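Local coordinates for protein disulfide-isomerase A4 (Rattus norvegicus, PDB 3EC3) that catalyses the rearrangement of disulfide bonds in proteins within the endoplasmic reticulum, the fragment here being its noncatalytic b and b' thioredoxin-like domains, at residues R156-E161 against E212-D217. The protein carries 1 engineered substitution. Residues are numbered along the deposited sequence; the frame is centred on the assembly and turned at random.
Sequences RNKVLE and EEFDSD
Ser216 meets Lys158 through its hydroxyl: OG donates to the backbone O of Lys158 over 2.6 Å, the one hydrogen bond between the two segments. The donor lies in the carbonyl plane on a lone pair, at a C=O...OG angle of 114°, so it approaches from the side of the carbonyl. With OG anti to its own carbonyl carbon (chi1 -70°), the short side chain of Ser216 reaches the flank of the helix, where Lys158 and Ser216 have their CA atoms 5.1 Å apart. The hydroxyl also packs against aliphatic carbon: CB of Lys158 and CB of Glu161, one helical turn further on, each lie 3.6 Å from Ser216 OG.

The remaining contacts are van der Waals and belong mainly to the Lys158 chain, whose CD and CE reach the loop leading into the second helix. Its CE lies 3.8 Å from Phe214 O, and its CD is 4.1 Å from Asp215 CA. The same CD stands at the edge of the Phe214 ring, near the ring plane and 4.3 Å from CD1, so the aliphatic part of the lysine borders the aromatic rim.

Two polar ends at this junction turn elsewhere. Asp215, the N-cap residue, accepts the backbone N-H of Ala218 with OD1 and fixes the start of the helix bearing Ser216, while OE2 of Glu161 is hydrogen-bonded to Tyr88 OH.

The contact joins helix 149-163 to the N-terminal end of helix 216-227 near the surface of the second thioredoxin-like domain. Beneath it, Val159 and Phe214 both rest on Val138 of strand 135-140, and Phe214 also touches Leu219, seating the two helices beside each other on the central mixed sheet.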
ATOM      1  N   ARG A 156      -4.767   6.184 -11.669  1.00 16.28           N
ATOM      2  CA  ARG A 156      -4.789   5.159 -10.631  1.00 16.28           C
ATOM      3  C   ARG A 156      -6.029   4.261 -10.722  1.00 17.00           C
ATOM      4  O   ARG A 156      -5.941   3.029 -10.505  1.00 16.49           O
ATOM      5  CB  ARG A 156      -4.648   5.826  -9.219  1.00 16.24           C
ATOM      6  CG  ARG A 156      -4.266   4.825  -8.097  1.00 17.73           C
ATOM      7  CD  ARG A 156      -4.375   5.598  -6.723  1.00 17.45           C
ATOM      8  NE  ARG A 156      -4.727   4.603  -5.795  1.00 26.42           N
ATOM      9  CZ  ARG A 156      -5.856   4.395  -5.190  1.00 18.21           C
ATOM     10  NH1 ARG A 156      -6.930   5.237  -5.139  1.00 18.48           N
ATOM     11  NH2 ARG A 156      -5.826   3.308  -4.478  1.00 22.36           N
ATOM     12  N   ASN A 157      -7.178   4.866 -11.046  1.00 17.01           N
ATOM     13  CA  ASN A 157      -8.406   4.150 -11.183  1.00 18.40           C
ATOM     14  C   ASN A 157      -8.319   3.064 -12.299  1.00 18.07           C
ATOM     15  O   ASN A 157      -8.848   2.000 -12.150  1.00 17.69           O
ATOM     16  CB  ASN A 157      -9.545   5.120 -11.475  1.00 20.07           C
ATOM     17  CG  ASN A 157     -10.015   5.870 -10.241  1.00 25.66           C
ATOM     18  OD1 ASN A 157     -10.670   6.916 -10.348  1.00 32.35           O
ATOM     19  ND2 ASN A 157      -9.703   5.340  -9.063  1.00 25.56           N
ATOM     20  N   LYS A 158      -7.612   3.348 -13.391  1.00 17.92           N
ATOM     21  CA  LYS A 158      -7.456   2.344 -14.478  1.00 18.96           C
ATOM     22  C   LYS A 158      -6.639   1.169 -13.995  1.00 18.12           C
ATOM     23  O   LYS A 158      -6.898  -0.001 -14.386  1.00 17.15           O
ATOM     24  CB  LYS A 158      -6.744   2.997 -15.658  1.00 18.37           C
ATOM     25  CG  LYS A 158      -7.623   4.064 -16.357  1.00 22.50           C
ATOM     26  CD  LYS A 158      -6.876   4.552 -17.611  1.00 27.46           C
ATOM     27  CE  LYS A 158      -7.741   5.264 -18.641  1.00 30.60           C
ATOM     28  NZ  LYS A 158      -9.079   5.628 -18.159  1.00 30.17           N
ATOM     29  N   VAL A 159      -5.643   1.478 -13.164  1.00 16.81           N
ATOM     30  CA  VAL A 159      -4.798   0.434 -12.576  1.00 16.75           C
ATOM     31  C   VAL A 159      -5.584  -0.441 -11.584  1.00 16.34           C
ATOM     32  O   VAL A 159      -5.491  -1.679 -11.606  1.00 16.09           O
ATOM     33  CB  VAL A 159      -3.529   1.026 -11.908  1.00 16.34           C
ATOM     34  CG1 VAL A 159      -2.551  -0.143 -11.481  1.00 17.53           C
ATOM     35  CG2 VAL A 159      -2.845   1.989 -12.885  1.00 15.84           C
ATOM     36  N   LEU A 160      -6.400   0.195 -10.751  1.00 15.50           N
ATOM     37  CA  LEU A 160      -7.204  -0.530  -9.760  1.00 14.84           C
ATOM     38  C   LEU A 160      -8.170  -1.539 -10.400  1.00 16.11           C
ATOM     39  O   LEU A 160      -8.392  -2.671  -9.896  1.00 15.85           O
ATOM     40  CB  LEU A 160      -8.025   0.494  -8.988  1.00 15.50           C
ATOM     41  CG  LEU A 160      -7.337   1.223  -7.813  1.00 15.52           C
ATOM     42  CD1 LEU A 160      -8.136   2.481  -7.446  1.00 15.05           C
ATOM     43  CD2 LEU A 160      -7.250   0.265  -6.610  1.00 15.35           C
ATOM     44  N   GLU A 161      -8.729  -1.133 -11.526  1.00 16.81           N
ATOM     45  CA  GLU A 161      -9.556  -2.058 -12.336  1.00 18.67           C
ATOM     46  C   GLU A 161      -8.875  -3.382 -12.722  1.00 19.01           C
ATOM     47  O   GLU A 161      -9.552  -4.414 -12.791  1.00 20.86           O
ATOM     48  CB  GLU A 161     -10.139  -1.337 -13.549  1.00 18.23           C
ATOM     49  CG  GLU A 161     -11.099  -0.219 -13.145  1.00 22.10           C
ATOM     50  CD  GLU A 161     -12.360  -0.745 -12.452  1.00 29.38           C
ATOM     51  OE1 GLU A 161     -12.974  -1.714 -12.947  1.00 29.28           O
ATOM     52  OE2 GLU A 161     -12.762  -0.193 -11.425  1.00 31.34           O
ATOM     53  N   GLU A 212       1.239   1.961 -25.877  1.00 48.67           N
ATOM     54  CA  GLU A 212      -0.062   2.001 -26.525  1.00 48.85           C
ATOM     55  C   GLU A 212      -0.859   3.034 -25.760  1.00 47.93           C
ATOM     56  O   GLU A 212      -0.506   3.343 -24.614  1.00 48.14           O
ATOM     57  CB  GLU A 212      -0.732   0.641 -26.359  1.00 49.49           C
ATOM     58  CG  GLU A 212      -2.041   0.476 -27.119  1.00 52.45           C
ATOM     59  CD  GLU A 212      -2.959  -0.518 -26.449  1.00 54.73           C
ATOM     60  OE1 GLU A 212      -4.074  -0.110 -26.054  1.00 56.36           O
ATOM     61  OE2 GLU A 212      -2.558  -1.697 -26.289  1.00 56.30           O
ATOM     62  N   GLU A 213      -1.931   3.565 -26.349  1.00 46.33           N
ATOM     63  CA  GLU A 213      -2.831   4.413 -25.563  1.00 45.06           C
ATOM     64  C   GLU A 213      -3.306   3.609 -24.333  1.00 43.52           C
ATOM     65  O   GLU A 213      -3.854   2.500 -24.438  1.00 43.35           O
ATOM     66  CB  GLU A 213      -3.958   5.028 -26.412  1.00 45.46           C
ATOM     67  CG  GLU A 213      -3.537   6.393 -27.050  1.00 45.81           C
ATOM     68  CD  GLU A 213      -4.425   6.883 -28.210  1.00 46.43           C
ATOM     69  OE1 GLU A 213      -5.233   7.820 -28.000  1.00 47.91           O
ATOM     70  OE2 GLU A 213      -4.290   6.363 -29.348  1.00 48.70           O
ATOM     71  N   PHE A 214      -3.001   4.143 -23.160  1.00 41.65           N
ATOM     72  CA  PHE A 214      -3.141   3.388 -21.937  1.00 39.58           C
ATOM     73  C   PHE A 214      -4.587   3.331 -21.483  1.00 39.21           C
ATOM     74  O   PHE A 214      -5.268   4.354 -21.333  1.00 38.45           O
ATOM     75  CB  PHE A 214      -2.271   3.997 -20.833  1.00 38.79           C
ATOM     76  CG  PHE A 214      -2.090   3.102 -19.668  1.00 37.28           C
ATOM     77  CD1 PHE A 214      -2.931   3.191 -18.564  1.00 36.98           C
ATOM     78  CD2 PHE A 214      -1.076   2.160 -19.668  1.00 37.76           C
ATOM     79  CE1 PHE A 214      -2.764   2.351 -17.483  1.00 36.99           C
ATOM     80  CE2 PHE A 214      -0.898   1.308 -18.577  1.00 37.29           C
ATOM     81  CZ  PHE A 214      -1.742   1.400 -17.495  1.00 36.65           C
ATOM     82  N   ASP A 215      -5.055   2.111 -21.288  1.00 38.51           N
ATOM     83  CA  ASP A 215      -6.326   1.882 -20.623  1.00 38.51           C
ATOM     84  C   ASP A 215      -6.220   0.558 -19.874  1.00 37.77           C
ATOM     85  O   ASP A 215      -5.195  -0.152 -20.002  1.00 37.68           O
ATOM     86  CB  ASP A 215      -7.531   1.939 -21.601  1.00 38.48           C
ATOM     87  CG  ASP A 215      -7.466   0.902 -22.743  1.00 40.27           C
ATOM     88  OD1 ASP A 215      -6.750  -0.132 -22.685  1.00 43.64           O
ATOM     89  OD2 ASP A 215      -8.186   1.128 -23.727  1.00 39.97           O
ATOM     90  N   SER A 216      -7.253   0.248 -19.090  1.00 36.17           N
ATOM     91  CA  SER A 216      -7.306  -1.010 -18.337  1.00 35.47           C
ATOM     92  C   SER A 216      -7.141  -2.278 -19.169  1.00 34.72           C
ATOM     93  O   SER A 216      -6.419  -3.184 -18.771  1.00 33.72           O
ATOM     94  CB  SER A 216      -8.576  -1.073 -17.502  1.00 35.52           C
ATOM     95  OG  SER A 216      -8.418  -0.111 -16.470  1.00 34.36           O
ATOM     96  N   ASP A 217      -7.812  -2.313 -20.316  1.00 34.09           N
ATOM     97  CA  ASP A 217      -7.704  -3.429 -21.271  1.00 34.75           C
ATOM     98  C   ASP A 217      -6.273  -3.743 -21.685  1.00 33.75           C
ATOM     99  O   ASP A 217      -5.836  -4.904 -21.621  1.00 34.24           O
ATOM    100  CB  ASP A 217      -8.540  -3.141 -22.512  1.00 35.13           C
ATOM    101  CG  ASP A 217     -10.024  -3.217 -22.238  1.00 38.52           C
ATOM    102  OD1 ASP A 217     -10.417  -3.905 -21.270  1.00 41.70           O
ATOM    103  OD2 ASP A 217     -10.801  -2.584 -22.984  1.00 43.07           O
TER